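Local coordinates for protein inactive glucansucrase (Lactobacillus reuteri, PDB 5JBD) that is an inactive member of glycoside hydrolase family 70, built round a TIM-barrel domain and holding a bound calcium ion, at residues A[306-317]-A[630-641]; A[359-367]-A[503-511]. All coordinates share one frame; numbering follows the deposited sequence.

Contact 1: A[306-317]-A[630-641]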
loop_
_atom_site.group_PDB
_atom_site.type_symbol
_atom_site.label_atom_id
_atom_site.label_comp_id
_atom_site.label_asym_id
_atom_site.label_seq_id
_atom_site.Cartn_x
_atom_site.Cartn_y
_atom_site.Cartn_z
ATOM N N THR A 306 22.309 12.867 -11.935
ATOM C CA THR A 306 21.416 13.663 -11.112
ATOM C C THR A 306 22.164 14.390 -9.988
ATOM O O THR A 306 21.850 15.532 -9.688
ATOM C CB THR A 306 20.340 12.771 -10.477
ATOM O OG1 THR A 306 20.970 11.656 -9.850
ATOM C CG2 THR A 306 19.379 12.263 -11.534
ATOM N N LYS A 307 23.120 13.709 -9.364
ATOM C CA LYS A 307 23.858 14.273 -8.250
ATOM C C LYS A 307 24.708 15.455 -8.739
ATOM O O LYS A 307 25.445 15.329 -9.723
ATOM C CB LYS A 307 24.719 13.193 -7.598
ATOM C CG LYS A 307 25.293 13.583 -6.243
ATOM C CD LYS A 307 25.947 12.381 -5.563
ATOM C CE LYS A 307 26.506 12.743 -4.197
ATOM N NZ LYS A 307 27.098 11.576 -3.507
ATOM N N GLY A 308 24.560 16.609 -8.087
ATOM C CA GLY A 308 25.278 17.822 -8.485
ATOM C C GLY A 308 24.756 18.575 -9.706
ATOM O O GLY A 308 25.372 19.568 -10.117
ATOM N N ASN A 309 23.647 18.108 -10.276
ATOM C CA ASN A 309 23.061 18.678 -11.488
ATOM C C ASN A 309 21.542 18.798 -11.258
ATOM O O ASN A 309 20.793 17.857 -11.553
ATOM C CB ASN A 309 23.389 17.790 -12.704
ATOM C CG ASN A 309 24.886 17.642 -12.937
ATOM O OD1 ASN A 309 25.610 18.625 -13.025
ATOM N ND2 ASN A 309 25.353 16.406 -13.037
ATOM N N PRO A 310 21.093 19.928 -10.671
ATOM C CA PRO A 310 19.678 20.118 -10.317
ATOM C C PRO A 310 18.681 19.914 -11.449
ATOM O O PRO A 310 17.589 19.376 -11.204
ATOM C CB PRO A 310 19.640 21.566 -9.803
ATOM C CG PRO A 310 20.997 21.782 -9.228
ATOM C CD PRO A 310 21.920 21.046 -10.155
ATOM N N GLN A 311 19.054 20.294 -12.675
ATOM C CA GLN A 311 18.168 20.091 -13.826
ATOM C C GLN A 311 17.871 18.601 -14.049
ATOM O O GLN A 311 16.705 18.221 -14.250
ATOM C CB GLN A 311 18.759 20.729 -15.100
ATOM C CG GLN A 311 17.892 20.636 -16.371
ATOM C CD GLN A 311 16.545 21.346 -16.253
ATOM O OE1 GLN A 311 15.494 20.696 -16.268
ATOM N NE2 GLN A 311 16.568 22.676 -16.111
ATOM N N ASN A 312 18.920 17.771 -14.016
ATOM C CA ASN A 312 18.761 16.332 -14.214
ATOM C C ASN A 312 18.042 15.687 -13.023
ATOM O O ASN A 312 17.157 14.860 -13.208
ATOM C CB ASN A 312 20.124 15.651 -14.429
ATOM C CG ASN A 312 20.783 16.046 -15.733
ATOM O OD1 ASN A 312 20.140 16.554 -16.658
ATOM N ND2 ASN A 312 22.063 15.763 -15.835
ATOM N N ALA A 313 18.420 16.074 -11.806
ATOM C CA ALA A 313 17.766 15.542 -10.601
ATOM C C ALA A 313 16.252 15.835 -10.614
ATOM O O ALA A 313 15.436 14.931 -10.442
ATOM C CB ALA A 313 18.403 16.111 -9.341
ATOM N N ASN A 314 15.903 17.080 -10.881
ATOM C CA ASN A 314 14.494 17.526 -10.873
ATOM C C ASN A 314 13.646 16.934 -12.037
ATOM O O ASN A 314 12.468 16.638 -11.850
ATOM C CB ASN A 314 14.408 19.056 -10.843
ATOM C CG ASN A 314 14.963 19.667 -9.543
ATOM O OD1 ASN A 314 15.457 18.960 -8.665
ATOM N ND2 ASN A 314 14.898 20.997 -9.433
ATOM N N ASP A 315 14.261 16.734 -13.203
ATOM C CA ASP A 315 13.611 16.012 -14.315
ATOM C C ASP A 315 13.282 14.555 -13.955
ATOM O O ASP A 315 12.406 13.946 -14.589
ATOM C CB ASP A 315 14.476 16.035 -15.577
ATOM C CG ASP A 315 14.434 17.374 -16.322
ATOM O OD1 ASP A 315 13.571 18.223 -16.047
ATOM O OD2 ASP A 315 15.297 17.584 -17.197
ATOM N N HIS A 316 13.976 13.998 -12.957
ATOM C CA HIS A 316 13.727 12.627 -12.495
ATOM C C HIS A 316 13.264 12.614 -11.038
ATOM O O HIS A 316 13.696 11.793 -10.227
ATOM C CB HIS A 316 14.987 11.780 -12.747
ATOM C CG HIS A 316 15.324 11.664 -14.202
ATOM N ND1 HIS A 316 14.669 10.785 -15.044
ATOM C CD2 HIS A 316 16.200 12.349 -14.979
ATOM C CE1 HIS A 316 15.138 10.926 -16.272
ATOM N NE2 HIS A 316 16.068 11.864 -16.261
ATOM N N LEU A 317 12.335 13.527 -10.727
ATOM C CA LEU A 317 11.836 13.699 -9.368
ATOM C C LEU A 317 11.409 12.377 -8.792
ATOM O O LEU A 317 10.623 11.667 -9.412
ATOM C CB LEU A 317 10.640 14.664 -9.357
ATOM C CG LEU A 317 10.223 15.209 -7.987
ATOM C CD1 LEU A 317 11.321 16.080 -7.372
ATOM C CD2 LEU A 317 8.906 15.978 -8.103
ATOM N N ALA A 630 16.012 25.230 -13.095
ATOM C CA ALA A 630 17.022 24.544 -12.281
ATOM C C ALA A 630 18.469 24.881 -12.669
ATOM O O ALA A 630 19.364 24.744 -11.840
ATOM C CB ALA A 630 16.795 23.031 -12.323
ATOM N N SER A 631 18.693 25.307 -13.915
ATOM C CA SER A 631 20.015 25.761 -14.360
ATOM C C SER A 631 20.469 27.038 -13.646
ATOM O O SER A 631 21.652 27.352 -13.645
ATOM C CB SER A 631 20.043 25.977 -15.882
ATOM O OG SER A 631 19.193 27.042 -16.279
ATOM N N ASP A 632 19.525 27.769 -13.036
ATOM C CA ASP A 632 19.811 29.052 -12.364
ATOM C C ASP A 632 19.906 29.015 -10.836
ATOM O O ASP A 632 19.999 30.079 -10.199
ATOM C CB ASP A 632 18.753 30.085 -12.784
ATOM C CG ASP A 632 18.754 30.336 -14.281
ATOM O OD1 ASP A 632 19.844 30.298 -14.897
ATOM O OD2 ASP A 632 17.669 30.545 -14.847
ATOM N N VAL A 633 19.900 27.822 -10.239
ATOM C CA VAL A 633 20.028 27.713 -8.786
ATOM C C VAL A 633 21.399 27.151 -8.457
ATOM O O VAL A 633 22.119 26.707 -9.349
ATOM C CB VAL A 633 18.912 26.851 -8.154
ATOM C CG1 VAL A 633 17.564 27.524 -8.363
ATOM C CG2 VAL A 633 18.905 25.422 -8.707
ATOM N N VAL A 634 21.751 27.179 -7.177
ATOM C CA VAL A 634 23.059 26.692 -6.733
ATOM C C VAL A 634 23.106 25.180 -6.928
ATOM O O VAL A 634 22.137 24.495 -6.615
ATOM C CB VAL A 634 23.337 27.073 -5.257
ATOM C CG1 VAL A 634 24.616 26.402 -4.737
ATOM C CG2 VAL A 634 23.430 28.596 -5.115
ATOM N N ALA A 635 24.209 24.673 -7.479
ATOM C CA ALA A 635 24.415 23.234 -7.610
ATOM C C ALA A 635 25.450 22.829 -6.572
ATOM O O ALA A 635 26.398 23.563 -6.309
ATOM C CB ALA A 635 24.885 22.879 -8.999
ATOM N N ASN A 636 25.237 21.685 -5.946
ATOM C CA ASN A 636 26.126 21.206 -4.891
ATOM C C ASN A 636 26.481 19.780 -5.220
ATOM O O ASN A 636 25.589 18.928 -5.301
ATOM C CB ASN A 636 25.408 21.307 -3.546
ATOM C CG ASN A 636 26.287 20.925 -2.366
ATOM O OD1 ASN A 636 27.265 20.171 -2.488
ATOM N ND2 ASN A 636 25.914 21.421 -1.199
ATOM N N LYS A 637 27.779 19.494 -5.384
ATOM C CA LYS A 637 28.234 18.154 -5.777
ATOM C C LYS A 637 27.831 17.048 -4.804
ATOM O O LYS A 637 27.784 15.898 -5.193
ATOM C CB LYS A 637 29.768 18.102 -6.009
ATOM C CG LYS A 637 30.595 18.261 -4.737
ATOM C CD LYS A 637 32.078 18.550 -4.984
ATOM C CE LYS A 637 32.820 18.629 -3.634
ATOM N NZ LYS A 637 33.240 17.281 -3.149
ATOM N N GLU A 638 27.582 17.388 -3.540
ATOM C CA GLU A 638 27.221 16.423 -2.524
ATOM C C GLU A 638 25.704 16.209 -2.421
ATOM O O GLU A 638 25.263 15.354 -1.640
ATOM C CB GLU A 638 27.739 16.878 -1.137
ATOM C CG GLU A 638 29.174 17.414 -0.965
ATOM C CD GLU A 638 30.261 16.359 -1.133
ATOM O OE1 GLU A 638 29.935 15.165 -1.355
ATOM O OE2 GLU A 638 31.463 16.725 -1.030
ATOM N N LYS A 639 24.912 16.961 -3.194
ATOM C CA LYS A 639 23.466 16.866 -3.121
ATOM C C LYS A 639 22.819 16.455 -4.446
ATOM O O LYS A 639 23.259 16.848 -5.532
ATOM C CB LYS A 639 22.864 18.191 -2.655
ATOM C CG LYS A 639 23.289 18.645 -1.256
ATOM C CD LYS A 639 22.838 17.665 -0.191
ATOM C CE LYS A 639 22.904 18.229 1.226
ATOM N NZ LYS A 639 22.222 17.325 2.230
ATOM N N THR A 640 21.728 15.716 -4.325
ATOM C CA THR A 640 20.848 15.407 -5.452
ATOM C C THR A 640 19.657 16.385 -5.414
ATOM O O THR A 640 19.625 17.342 -6.202
ATOM C CB THR A 640 20.478 13.920 -5.411
ATOM O OG1 THR A 640 21.674 13.147 -5.588
ATOM C CG2 THR A 640 19.494 13.542 -6.507
ATOM N N PHE A 641 18.704 16.196 -4.500
ATOM C CA PHE A 641 17.652 17.211 -4.319
ATOM C C PHE A 641 18.091 18.329 -3.369
ATOM O O PHE A 641 18.792 18.090 -2.398
ATOM C CB PHE A 641 16.313 16.582 -3.933
ATOM C CG PHE A 641 15.757 15.731 -5.027
ATOM C CD1 PHE A 641 15.364 16.317 -6.227
ATOM C CD2 PHE A 641 15.749 14.346 -4.926
ATOM C CE1 PHE A 641 14.909 15.546 -7.272
ATOM C CE2 PHE A 641 15.304 13.577 -5.975
ATOM C CZ PHE A 641 14.889 14.173 -7.150
HETATM O O HOH W 1 21.327 18.099 -8.227
HETATM O O HOH W 2 17.420 19.526 -6.786
#
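The aromatic ring of Phe641 and the amide of Asn314 lie almost in parallel planes, 9° apart, with their side chains pointing opposite ways. The amide does not stack: Asn314 OD1 comes to the ring edge, 3.6 Å from Phe641 CD1. Leu317, whose side chain crosses that of Phe641 at about a right angle, places its CD1 3.6 Å from CE1 of the ring. Thr640, just before Phe641, divides its two branches. Its OG1 lies beside the backbone N (chi1 -64°), which leaves the CG2 methyl anti to it, 4.0 Å from Ala313 CB, while OG1 rests 3.6 Å from Lys307 CB. One water lies within hydrogen-bonding reach of both Asn314 OD1 and Thr640 O, a second within reach of Thr640 O and Thr306 O.

Next to this, two beta turns meet, type II from Thr306 to Asn309 and type I from Asn636 to Lys639: Gly308 N donates to Lys639 O (2.9 Å, N-H...O 162°). In a further, apolar patch Pro310 sets its ring against Ala630, Val633 and Ala635, with Pro310 CD 3.7 Å from Ala635 CB.

Segment 630-641 thus lies along one side of helix 310-315, at the edge of the TIM barrel. Leu647 of helix 645-648 touches Asn314, Leu317 and Phe641, Thr640 and Phe641 bond by their backbones to Gly335 and Asn336 just beyond helix 326-333, and Leu317 reaches Gln745 on barrel strand 743-748.

Contact 2: A[359-367]-A[503-511]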
loop_
_atom_site.group_PDB
_atom_site.type_symbol
_atom_site.label_atom_id
_atom_site.label_comp_id
_atom_site.label_asym_id
_atom_site.label_seq_id
_atom_site.Cartn_x
_atom_site.Cartn_y
_atom_site.Cartn_z
ATOM N N ARG A 359 -9.590 22.151 18.164
ATOM C CA ARG A 359 -8.588 22.541 17.155
ATOM C C ARG A 359 -7.330 23.058 17.840
ATOM O O ARG A 359 -7.424 23.831 18.790
ATOM C CB ARG A 359 -9.121 23.634 16.231
ATOM C CG ARG A 359 -10.202 23.130 15.304
ATOM C CD ARG A 359 -10.804 24.238 14.467
ATOM N NE ARG A 359 -11.903 23.695 13.668
ATOM C CZ ARG A 359 -12.847 24.396 13.039
ATOM N NH1 ARG A 359 -12.856 25.723 13.046
ATOM N NH2 ARG A 359 -13.790 23.738 12.365
ATOM N N ASP A 360 -6.167 22.612 17.370
ATOM C CA ASP A 360 -4.897 23.165 17.820
ATOM C C ASP A 360 -4.780 24.607 17.340
ATOM O O ASP A 360 -5.500 25.030 16.430
ATOM C CB ASP A 360 -3.717 22.352 17.304
ATOM C CG ASP A 360 -3.640 20.933 17.898
ATOM O OD1 ASP A 360 -4.464 20.533 18.751
ATOM O OD2 ASP A 360 -2.692 20.219 17.513
ATOM N N ASN A 361 -3.904 25.374 17.986
ATOM C CA ASN A 361 -3.769 26.785 17.683
ATOM C C ASN A 361 -3.269 27.028 16.258
ATOM O O ASN A 361 -2.442 26.275 15.738
ATOM C CB ASN A 361 -2.827 27.466 18.679
ATOM C CG ASN A 361 -2.839 28.970 18.537
ATOM O OD1 ASN A 361 -1.953 29.555 17.902
ATOM N ND2 ASN A 361 -3.873 29.603 19.080
ATOM N N ILE A 362 -3.783 28.092 15.644
ATOM C CA ILE A 362 -3.391 28.520 14.299
ATOM C C ILE A 362 -1.858 28.618 14.105
ATOM O O ILE A 362 -1.330 28.326 13.024
ATOM C CB ILE A 362 -4.090 29.859 13.931
ATOM C CG1 ILE A 362 -4.220 30.034 12.409
ATOM C CG2 ILE A 362 -3.382 31.055 14.565
ATOM C CD1 ILE A 362 -5.241 29.117 11.756
ATOM N N GLY A 363 -1.153 29.025 15.152
ATOM C CA GLY A 363 0.307 29.142 15.105
ATOM C C GLY A 363 1.084 27.857 14.838
ATOM O O GLY A 363 2.252 27.912 14.436
ATOM N N ASN A 364 0.464 26.706 15.085
ATOM C CA ASN A 364 1.077 25.418 14.743
ATOM C C ASN A 364 1.405 25.284 13.248
ATOM O O ASN A 364 2.337 24.584 12.903
ATOM C CB ASN A 364 0.208 24.239 15.190
ATOM C CG ASN A 364 0.205 24.036 16.697
ATOM O OD1 ASN A 364 0.556 24.926 17.463
ATOM N ND2 ASN A 364 -0.227 22.855 17.127
ATOM N N LEU A 365 0.669 25.961 12.374
ATOM C CA LEU A 365 0.997 25.979 10.933
ATOM C C LEU A 365 2.384 26.581 10.626
ATOM O O LEU A 365 2.986 26.283 9.592
ATOM C CB LEU A 365 -0.071 26.748 10.150
ATOM C CG LEU A 365 -1.495 26.170 10.188
ATOM C CD1 LEU A 365 -2.530 27.188 9.758
ATOM C CD2 LEU A 365 -1.586 24.920 9.330
ATOM N N ILE A 366 2.878 27.425 11.528
ATOM C CA ILE A 366 4.157 28.071 11.376
ATOM C C ILE A 366 5.289 27.122 11.757
ATOM O O ILE A 366 6.291 27.033 11.046
ATOM C CB ILE A 366 4.252 29.352 12.256
ATOM C CG1 ILE A 366 3.134 30.340 11.906
ATOM C CG2 ILE A 366 5.609 30.029 12.059
ATOM C CD1 ILE A 366 2.971 31.509 12.864
ATOM N N THR A 367 5.113 26.410 12.870
ATOM C CA THR A 367 6.203 25.665 13.502
ATOM C C THR A 367 6.180 24.132 13.338
ATOM O O THR A 367 7.233 23.500 13.410
ATOM C CB THR A 367 6.193 25.935 15.012
ATOM O OG1 THR A 367 4.917 25.573 15.543
ATOM C CG2 THR A 367 6.429 27.412 15.300
ATOM N N MET A 503 5.167 33.888 7.944
ATOM C CA MET A 503 3.874 33.546 8.521
ATOM C C MET A 503 3.772 34.230 9.872
ATOM O O MET A 503 4.624 34.022 10.743
ATOM C CB MET A 503 3.734 32.050 8.724
ATOM C CG MET A 503 3.725 31.230 7.448
ATOM S SD MET A 503 3.391 29.473 7.746
ATOM C CE MET A 503 1.647 29.502 8.090
ATOM N N THR A 504 2.701 34.986 10.059
ATOM C CA THR A 504 2.546 35.882 11.204
ATOM C C THR A 504 1.126 35.797 11.771
ATOM O O THR A 504 0.171 35.912 11.014
ATOM C CB THR A 504 2.815 37.315 10.727
ATOM O OG1 THR A 504 4.140 37.403 10.197
ATOM C CG2 THR A 504 2.684 38.320 11.853
ATOM N N LYS A 505 0.990 35.577 13.079
ATOM C CA LYS A 505 -0.327 35.599 13.723
ATOM C C LYS A 505 -0.832 37.035 13.830
ATOM O O LYS A 505 -0.107 37.914 14.314
ATOM C CB LYS A 505 -0.294 34.978 15.113
ATOM C CG LYS A 505 -0.160 33.465 15.102
ATOM C CD LYS A 505 -0.089 32.922 16.518
ATOM C CE LYS A 505 -1.425 33.015 17.226
ATOM N NZ LYS A 505 -1.423 32.318 18.540
ATOM N N LEU A 506 -2.050 37.256 13.350
ATOM C CA LEU A 506 -2.716 38.567 13.400
ATOM C C LEU A 506 -3.577 38.716 14.650
ATOM O O LEU A 506 -3.781 39.818 15.135
ATOM C CB LEU A 506 -3.555 38.791 12.138
ATOM C CG LEU A 506 -2.777 38.733 10.817
ATOM C CD1 LEU A 506 -3.752 38.724 9.650
ATOM C CD2 LEU A 506 -1.755 39.865 10.673
ATOM N N ASN A 507 -4.113 37.606 15.140
ATOM C CA ASN A 507 -4.721 37.538 16.469
ATOM C C ASN A 507 -4.532 36.102 16.911
ATOM O O ASN A 507 -3.841 35.371 16.220
ATOM C CB ASN A 507 -6.197 38.017 16.457
ATOM C CG ASN A 507 -7.111 37.148 15.588
ATOM O OD1 ASN A 507 -7.012 35.922 15.585
ATOM N ND2 ASN A 507 -8.014 37.795 14.851
ATOM N N ASN A 508 -5.137 35.666 18.016
ATOM C CA ASN A 508 -4.819 34.334 18.547
ATOM C C ASN A 508 -5.247 33.171 17.641
ATOM O O ASN A 508 -4.693 32.079 17.762
ATOM C CB ASN A 508 -5.399 34.129 19.958
ATOM C CG ASN A 508 -4.750 32.951 20.702
ATOM O OD1 ASN A 508 -3.536 32.702 20.587
ATOM N ND2 ASN A 508 -5.568 32.192 21.436
ATOM N N ASN A 509 -6.194 33.411 16.728
ATOM C CA ASN A 509 -6.715 32.358 15.857
ATOM C C ASN A 509 -6.651 32.655 14.359
ATOM O O ASN A 509 -7.290 31.955 13.581
ATOM C CB ASN A 509 -8.161 32.047 16.264
ATOM C CG ASN A 509 -8.284 31.730 17.738
ATOM O OD1 ASN A 509 -7.661 30.796 18.236
ATOM N ND2 ASN A 509 -9.036 32.540 18.455
ATOM N N LEU A 510 -5.845 33.634 13.946
ATOM C CA LEU A 510 -5.775 34.044 12.542
ATOM C C LEU A 510 -4.334 34.347 12.170
ATOM O O LEU A 510 -3.653 35.060 12.907
ATOM C CB LEU A 510 -6.635 35.290 12.329
ATOM C CG LEU A 510 -6.650 35.969 10.945
ATOM C CD1 LEU A 510 -7.503 35.180 9.962
ATOM C CD2 LEU A 510 -7.189 37.376 11.082
ATOM N N LEU A 511 -3.875 33.833 11.022
ATOM C CA LEU A 511 -2.558 34.199 10.520
ATOM C C LEU A 511 -2.560 34.639 9.068
ATOM O O LEU A 511 -3.511 34.362 8.322
ATOM C CB LEU A 511 -1.570 33.067 10.767
ATOM C CG LEU A 511 -1.601 31.773 9.954
ATOM C CD1 LEU A 511 -1.122 31.960 8.515
ATOM C CD2 LEU A 511 -0.720 30.750 10.657
#
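Asn361 OD1 is gripped from opposite faces of its amide plane, by Gly363 N in a capping bond (2.9 Å) ahead of helix 364-367 and by Lys505 NZ (2.9 Å) from the beta hairpin of strands 501-505 and 510-515. The principle is general: one side chain can cap a helix and brace a hairpin because its O and N each take partners. Here Asn361 ND2 donates to Asn508 O at 2.9 Å, approaching 20° out of the carbonyl plane, and only weakly to Asn508 OD1. Lys505 NZ closes the network by donating to Asn508 OD1 (3.0 Å), so the ammonium spans both segments. A bend at chi3 (72°) turns the lysine's tip toward these acceptors, and its CE lies against Ile362 CG2.

Away from the polar cluster, toward Met503, the contact is apolar. Ile362 presses CG2 on the backbone of the Asn507 to Leu510 turn, 3.6 Å from Leu510 N. The side chains of Ile366 and Met503 lie alongside each other, oppositely directed, with Ile366 CG1 3.7 Å from Met503 CB, while Met503 CE reaches Leu365 CB. Leu511 packs beside them, its CD2 meeting Ile362, Leu365 and Ile366 and coming within 3.4 Å of Ile362 O.

Followed from the N terminus, the chain passes barrel strand 279-282 and helix 291-304 before reaching 306-317, the first half of contact 1, and then barrel strands 319-320 and 340-341. Helix 343-354 leads to 359-367, and contact 2 closes its loop when the chain, after barrel strands 385-388 and 460-464, arrives at 503-511 in the antiparallel sheet that holds strands 501-505, 510-515 and 612-618. Once that sheet is complete, segment 630-641 closes contact 1 on the way back to barrel strand 652-654. Contact 2 is nested inside the loop of contact 1, their centres about 34 Å apart. Contact 2 ties the barrel region to this sheet; contact 1 fastens the returning chain to the barrel's periphery.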